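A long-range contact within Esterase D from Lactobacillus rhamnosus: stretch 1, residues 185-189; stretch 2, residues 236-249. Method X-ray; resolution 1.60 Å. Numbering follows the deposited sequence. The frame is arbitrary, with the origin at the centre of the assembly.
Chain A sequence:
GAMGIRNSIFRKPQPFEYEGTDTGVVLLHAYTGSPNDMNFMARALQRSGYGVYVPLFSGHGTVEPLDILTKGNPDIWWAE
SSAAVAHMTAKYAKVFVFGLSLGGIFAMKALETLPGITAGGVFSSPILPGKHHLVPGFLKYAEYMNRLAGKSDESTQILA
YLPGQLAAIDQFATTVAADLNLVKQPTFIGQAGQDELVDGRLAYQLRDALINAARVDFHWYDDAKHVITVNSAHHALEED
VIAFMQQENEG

Stretch 1 (185-189) QPTFI
Stretch 2, residues 236-249: ALEEDVIAFMQQEN

A helix laid against a β-strand is usually held by side chains rather than by hydrogen bonds between the backbones, and Esterase D illustrates how much of such a joint can rest on two phenylalanines. Residues 187-189 form a strand that continues later in the chain; Gln185 and Pro186 lead into it, with phi/psi of -74/155° and -52/135°. The strand residues are extended, at -126/133°, -99/135° and -131/117°. Against them lies a helix already under way at Ala236, with phi near -60° and psi near -45° over most of its length. The two axes approach to 9.8 Å and run almost antiparallel, at 168°. The register is set by Phe188 and Phe244, whose CA atoms lie 7.3 Å apart.

No hydrogen bond crosses the interface, as expected where the helix satisfies its own backbone: Phe244 N, for instance, donates to Asp240 O at 3.0 Å. Within the strand, Phe188 points its CA-to-CB bond toward the helix and Thr187 away, the latter's chi1 of -55° (m) placing Thr187 OG1 3.2 Å from Gln185 O in a hydrogen bond. Pro186, in the loop just before, also points toward the helix.

Phe188 adopts chi1 -178° (t) and chi2 91°, a conformation that carries its ring along the helix toward the earlier turns. There CZ meets Val241 CG2 at 3.8 Å, and that methyl sits over the ring face, 4.1 Å from the centroid. Val241 is t (167°), which leaves CG2, rather than CG1, turned to the ring. Leu237, with chi1 175° (t) and chi2 67° (p), starts sideways, but its end comes nearer, bringing CD1 to 3.9 Å from Phe188 CE2. Phe188 CE1 also lies 3.9 Å from Asp240 CB; Asp240 is m (-66°), its carboxylate farther from the ring, with OD2 hydrogen-bonded elsewhere in the structure.

Phe244 is likewise t (172°), with chi2 82°, and extends its ring toward the strand backbone, with CZ 3.6 Å from Phe188 N. Phe188 CB stands 3.7 Å from the centroid of the Phe244 ring, only 6° off the normal, a CH-π contact. The edge of the Phe188 ring also turns toward the Phe244 face, with centroids 5.5 Å apart and planes at 69°, so that the slightly positive ring hydrogens meet π density. At the Phe244 edge, CZ approaches Pro186 O at 3.6 Å, a favourable place for a carbonyl oxygen, and Pro186 CB at 4.0 Å.

A type I turn runs from Gln246 to Asn249. Glu248, with all three chi angles near -60°, brings OE2 to 3.5 Å from Pro186 CG, a van der Waals contact; that oxygen is hydrogen-bonded elsewhere in the structure. Altogether the contact buries 345 Å².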

# COMPACT_ATOMS: atom_id res chain seq x y z
N GLN A 185 4.72 -17.26 3.04
CA GLN A 185 3.48 -17.26 2.30
C GLN A 185 3.69 -16.98 0.82
O GLN A 185 4.66 -16.29 0.46
CB GLN A 185 2.52 -16.19 2.82
CG GLN A 185 2.09 -16.33 4.27
CD GLN A 185 2.94 -15.54 5.23
OE1 GLN A 185 4.11 -15.26 4.96
NE2 GLN A 185 2.35 -15.16 6.36
N PRO A 186 2.76 -17.43 -0.02
CA PRO A 186 2.70 -16.93 -1.38
C PRO A 186 2.67 -15.40 -1.38
O PRO A 186 1.95 -14.80 -0.57
CB PRO A 186 1.37 -17.49 -1.90
CG PRO A 186 1.13 -18.71 -1.08
CD PRO A 186 1.69 -18.43 0.25
N THR A 187 3.47 -14.79 -2.25
CA THR A 187 3.57 -13.33 -2.34
C THR A 187 3.30 -12.84 -3.75
O THR A 187 3.84 -13.36 -4.73
CB THR A 187 4.95 -12.87 -1.89
OG1 THR A 187 5.21 -13.36 -0.58
CG2 THR A 187 5.06 -11.34 -1.90
N PHE A 188 2.47 -11.81 -3.83
CA PHE A 188 2.10 -11.14 -5.08
C PHE A 188 2.93 -9.87 -5.22
O PHE A 188 3.07 -9.11 -4.27
CB PHE A 188 0.61 -10.77 -5.05
CG PHE A 188 0.13 -10.13 -6.31
CD1 PHE A 188 -0.40 -10.90 -7.35
CD2 PHE A 188 0.23 -8.76 -6.50
CE1 PHE A 188 -0.83 -10.31 -8.53
CE2 PHE A 188 -0.22 -8.17 -7.68
CZ PHE A 188 -0.73 -8.95 -8.70
N ILE A 189 3.46 -9.66 -6.41
CA ILE A 189 4.19 -8.42 -6.72
C ILE A 189 3.69 -7.82 -8.01
O ILE A 189 3.79 -8.44 -9.07
CB ILE A 189 5.71 -8.63 -6.84
CG1 ILE A 189 6.27 -9.22 -5.54
CG2 ILE A 189 6.39 -7.30 -7.19
CD1 ILE A 189 7.77 -9.60 -5.58
N ALA A 236 -6.51 -5.13 -15.27
CA ALA A 236 -5.54 -6.21 -15.34
C ALA A 236 -5.07 -6.59 -13.95
O ALA A 236 -4.94 -7.77 -13.63
CB ALA A 236 -4.36 -5.81 -16.19
N LEU A 237 -4.79 -5.58 -13.13
CA LEU A 237 -4.30 -5.84 -11.78
C LEU A 237 -5.34 -6.63 -10.99
O LEU A 237 -5.02 -7.61 -10.31
CB LEU A 237 -4.00 -4.52 -11.07
CG LEU A 237 -3.58 -4.68 -9.60
CD1 LEU A 237 -2.21 -5.38 -9.47
CD2 LEU A 237 -3.58 -3.32 -8.92
N GLU A 238 -6.59 -6.18 -11.07
CA GLU A 238 -7.70 -6.85 -10.37
C GLU A 238 -7.79 -8.31 -10.78
O GLU A 238 -7.85 -9.20 -9.95
CB GLU A 238 -9.00 -6.11 -10.64
CG GLU A 238 -9.02 -4.73 -9.98
CD GLU A 238 -9.95 -3.72 -10.63
OE1 GLU A 238 -10.77 -4.07 -11.52
OE2 GLU A 238 -9.85 -2.53 -10.23
N GLU A 239 -7.76 -8.57 -12.09
CA GLU A 239 -7.78 -9.95 -12.57
C GLU A 239 -6.60 -10.77 -12.03
O GLU A 239 -6.78 -11.91 -11.58
CB GLU A 239 -7.80 -9.99 -14.09
CG GLU A 239 -9.04 -9.33 -14.69
N ASP A 240 -5.41 -10.18 -12.03
CA ASP A 240 -4.21 -10.88 -11.55
C ASP A 240 -4.29 -11.19 -10.05
O ASP A 240 -3.94 -12.28 -9.60
CB ASP A 240 -2.96 -10.05 -11.84
CG ASP A 240 -2.68 -9.89 -13.34
OD1 ASP A 240 -3.15 -10.75 -14.14
OD2 ASP A 240 -1.97 -8.93 -13.71
N VAL A 241 -4.76 -10.21 -9.27
CA VAL A 241 -4.89 -10.39 -7.82
C VAL A 241 -5.92 -11.46 -7.47
O VAL A 241 -5.72 -12.31 -6.59
CB VAL A 241 -5.26 -9.04 -7.14
CG1 VAL A 241 -5.69 -9.26 -5.67
CG2 VAL A 241 -4.09 -8.04 -7.27
N ILE A 242 -7.04 -11.43 -8.18
CA ILE A 242 -8.09 -12.41 -7.97
C ILE A 242 -7.59 -13.80 -8.35
O ILE A 242 -7.79 -14.75 -7.60
CB ILE A 242 -9.37 -11.99 -8.70
CG1 ILE A 242 -9.95 -10.75 -8.01
CG2 ILE A 242 -10.40 -13.12 -8.68
CD1 ILE A 242 -11.11 -10.09 -8.75
N ALA A 243 -6.88 -13.91 -9.47
CA ALA A 243 -6.27 -15.20 -9.85
C ALA A 243 -5.32 -15.73 -8.77
O ALA A 243 -5.31 -16.93 -8.43
CB ALA A 243 -5.55 -15.08 -11.17
N PHE A 244 -4.53 -14.82 -8.21
CA PHE A 244 -3.58 -15.15 -7.15
C PHE A 244 -4.28 -15.73 -5.92
O PHE A 244 -3.85 -16.75 -5.36
CB PHE A 244 -2.78 -13.88 -6.80
CG PHE A 244 -1.89 -14.00 -5.61
CD1 PHE A 244 -0.63 -14.59 -5.70
CD2 PHE A 244 -2.28 -13.48 -4.38
CE1 PHE A 244 0.20 -14.67 -4.60
CE2 PHE A 244 -1.45 -13.57 -3.27
CZ PHE A 244 -0.22 -14.15 -3.38
N MET A 245 -5.36 -15.07 -5.51
CA MET A 245 -6.13 -15.54 -4.38
C MET A 245 -6.82 -16.87 -4.67
O MET A 245 -6.86 -17.76 -3.83
CB MET A 245 -7.14 -14.47 -3.96
CG MET A 245 -6.41 -13.30 -3.32
SD MET A 245 -7.50 -12.22 -2.37
CE MET A 245 -8.17 -11.48 -3.77
N GLN A 246 -7.32 -17.01 -5.89
CA GLN A 246 -8.06 -18.23 -6.24
C GLN A 246 -7.17 -19.46 -6.28
O GLN A 246 -7.65 -20.59 -6.10
CB GLN A 246 -8.78 -18.03 -7.57
CG GLN A 246 -10.05 -17.23 -7.44
CD GLN A 246 -11.13 -18.01 -6.70
OE1 GLN A 246 -11.12 -18.08 -5.47
NE2 GLN A 246 -12.04 -18.62 -7.44
N GLN A 247 -5.88 -19.26 -6.52
CA GLN A 247 -4.90 -20.35 -6.42
C GLN A 247 -4.83 -20.99 -5.03
O GLN A 247 -4.38 -22.13 -4.91
CB GLN A 247 -3.52 -19.85 -6.83
CG GLN A 247 -3.38 -19.67 -8.32
CD GLN A 247 -3.34 -21.00 -9.05
OE1 GLN A 247 -2.64 -21.92 -8.64
NE2 GLN A 247 -4.11 -21.10 -10.15
N GLU A 248 -5.29 -20.28 -4.00
CA GLU A 248 -5.40 -20.86 -2.64
C GLU A 248 -6.63 -21.76 -2.39
O GLU A 248 -6.74 -22.38 -1.33
CB GLU A 248 -5.35 -19.75 -1.59
CG GLU A 248 -4.01 -19.01 -1.60
CD GLU A 248 -2.85 -19.95 -1.34
OE1 GLU A 248 -2.85 -20.62 -0.29
OE2 GLU A 248 -1.96 -20.03 -2.19
N ASN A 249 -7.53 -21.85 -3.36
CA ASN A 249 -8.67 -22.76 -3.24
C ASN A 249 -8.23 -24.20 -3.38
O ASN A 249 -7.20 -24.50 -4.00
CB ASN A 249 -9.73 -22.47 -4.30
CG ASN A 249 -10.43 -21.15 -4.09
OD1 ASN A 249 -10.51 -20.62 -2.98
ND2 ASN A 249 -10.98 -20.62 -5.18